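Local coordinates for putative exported protein (PDB 2PFZ) that binds pyroglutamic acid as an extracytoplasmic solute receptor, probably to deliver it to a tripartite ATP-independent periplasmic (TRAP) transporter, at residues 150-153 and 158-161. Residues are numbered along the deposited sequence; the frame is centred on the assembly and turned at random.
Sequences KIAE and QPVT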
ATOM      1  N   LYS A 150     -14.920  -1.528  -1.463  1.00 19.18           N
ATOM      2  CA  LYS A 150     -15.714  -2.722  -1.153  1.00 19.54           C
ATOM      3  C   LYS A 150     -15.942  -2.884   0.356  1.00 19.98           C
ATOM      4  O   LYS A 150     -17.056  -3.137   0.781  1.00 20.25           O
ATOM      5  CB  LYS A 150     -15.087  -4.005  -1.738  1.00 19.65           C
ATOM      6  CG  LYS A 150     -15.915  -5.259  -1.477  1.00 20.09           C
ATOM      7  CD  LYS A 150     -17.345  -5.098  -2.027  1.00 23.18           C
ATOM      8  CE  LYS A 150     -18.094  -6.441  -2.071  1.00 25.29           C
ATOM      9  NZ  LYS A 150     -19.149  -6.436  -3.162  1.00 29.13           N
ATOM     10  N   ILE A 151     -14.886  -2.718   1.144  1.00 19.68           N
ATOM     11  CA  ILE A 151     -14.995  -2.777   2.598  1.00 19.53           C
ATOM     12  C   ILE A 151     -16.013  -1.755   3.107  1.00 20.21           C
ATOM     13  O   ILE A 151     -16.884  -2.094   3.918  1.00 20.07           O
ATOM     14  CB  ILE A 151     -13.621  -2.567   3.288  1.00 19.43           C
ATOM     15  CG1 ILE A 151     -12.682  -3.735   2.914  1.00 19.42           C
ATOM     16  CG2 ILE A 151     -13.810  -2.390   4.820  1.00 18.97           C
ATOM     17  CD1 ILE A 151     -11.214  -3.591   3.312  1.00 19.23           C
ATOM     18  N   ALA A 152     -15.913  -0.525   2.613  1.00 20.38           N
ATOM     19  CA  ALA A 152     -16.887   0.524   2.955  1.00 21.71           C
ATOM     20  C   ALA A 152     -18.305   0.033   2.671  1.00 22.71           C
ATOM     21  O   ALA A 152     -19.176   0.070   3.555  1.00 22.53           O
ATOM     22  CB  ALA A 152     -16.588   1.820   2.185  1.00 21.64           C
ATOM     23  N   GLU A 153     -18.531  -0.482   1.463  1.00 23.24           N
ATOM     24  CA  GLU A 153     -19.870  -0.922   1.097  1.00 24.27           C
ATOM     25  C   GLU A 153     -20.336  -2.035   2.025  1.00 24.35           C
ATOM     26  O   GLU A 153     -21.526  -2.127   2.355  1.00 22.94           O
ATOM     27  CB  GLU A 153     -19.916  -1.393  -0.351  1.00 25.31           C
ATOM     28  CG  GLU A 153     -19.818  -0.245  -1.349  1.00 28.67           C
ATOM     29  CD  GLU A 153     -19.532  -0.731  -2.758  1.00 32.02           C
ATOM     30  OE1 GLU A 153     -19.522  -1.963  -2.992  1.00 35.10           O
ATOM     31  OE2 GLU A 153     -19.324   0.120  -3.640  1.00 36.65           O
ATOM     32  N   GLN A 158     -20.380   4.868   2.793  1.00 22.56           N
ATOM     33  CA  GLN A 158     -20.578   5.352   1.425  1.00 22.31           C
ATOM     34  C   GLN A 158     -19.258   5.914   0.927  1.00 21.83           C
ATOM     35  O   GLN A 158     -18.817   6.977   1.372  1.00 21.07           O
ATOM     36  CB  GLN A 158     -21.717   6.375   1.376  1.00 22.67           C
ATOM     37  CG  GLN A 158     -23.093   5.725   1.691  1.00 22.97           C
ATOM     38  CD  GLN A 158     -24.230   6.719   1.789  1.00 22.77           C
ATOM     39  OE1 GLN A 158     -25.376   6.404   1.449  1.00 24.09           O
ATOM     40  NE2 GLN A 158     -23.926   7.922   2.271  1.00 21.26           N
ATOM     41  N   PRO A 159     -18.565   5.143   0.071  1.00 21.77           N
ATOM     42  CA  PRO A 159     -17.228   5.591  -0.233  1.00 21.64           C
ATOM     43  C   PRO A 159     -17.135   6.464  -1.462  1.00 21.71           C
ATOM     44  O   PRO A 159     -17.980   6.388  -2.368  1.00 22.00           O
ATOM     45  CB  PRO A 159     -16.488   4.287  -0.480  1.00 21.27           C
ATOM     46  CG  PRO A 159     -17.533   3.415  -1.148  1.00 21.82           C
ATOM     47  CD  PRO A 159     -18.870   3.852  -0.574  1.00 21.41           C
ATOM     48  N   VAL A 160     -16.086   7.270  -1.468  1.00 21.45           N
ATOM     49  CA  VAL A 160     -15.621   7.935  -2.663  1.00 21.96           C
ATOM     50  C   VAL A 160     -14.090   7.801  -2.679  1.00 20.78           C
ATOM     51  O   VAL A 160     -13.426   7.916  -1.649  1.00 19.45           O
ATOM     52  CB  VAL A 160     -16.088   9.403  -2.729  1.00 22.24           C
ATOM     53  CG1 VAL A 160     -15.542  10.199  -1.585  1.00 24.03           C
ATOM     54  CG2 VAL A 160     -15.672  10.028  -4.055  1.00 24.06           C
ATOM     55  N   THR A 161     -13.539   7.542  -3.856  1.00 19.53           N
ATOM     56  CA  THR A 161     -12.074   7.432  -3.972  1.00 19.52           C
ATOM     57  C   THR A 161     -11.406   8.786  -4.032  1.00 18.40           C
ATOM     58  O   THR A 161     -11.790   9.643  -4.850  1.00 17.88           O
ATOM     59  CB  THR A 161     -11.681   6.647  -5.232  1.00 19.86           C
ATOM     60  OG1 THR A 161     -12.123   5.305  -5.091  1.00 22.38           O
ATOM     61  CG2 THR A 161     -10.181   6.651  -5.460  1.00 20.37           C
TER
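A152 on the helix meets P159 on the strand, and this pair makes most of the contact. The methyl CB of A152 lies 3.6 Å from CB of P159 and 3.8 Å from P159 CG. P159 CD is a little farther from A152 CB, at 4.1 Å. The A152 methyl therefore rests against the CB-CG-CD side of the pyrrolidine ring. Both residues point their CB toward the opposing segment. A152 carries just a methyl, and the backbones come close, with the CA atoms of A152 and P159 6.0 Å apart. E153 adds a looser touch from the next helix position, its CG 4.3 Å from CD of P159. CD of E153 is anti to its CA (chi2 166°), and the side chain runs on alongside the proline ring. No hydrogen bond crosses between the segments, and the contact is apolar.

W141 on strand 140-143 touches both A152 and P159. The backbone of Q158 hydrogen-bonds to the backbone of L139 and W141, and that of V160 to W141 and A143. These bonds fix the strand on which P159 sits. On the helix, I151 instead packs on M279 of helix 266-287, and on P82 and W204. The contact belongs to a beta-alpha-beta unit: strand 140-143, helix 146-155 and strand 158-161, the last an outermost strand of the mixed six-stranded sheet.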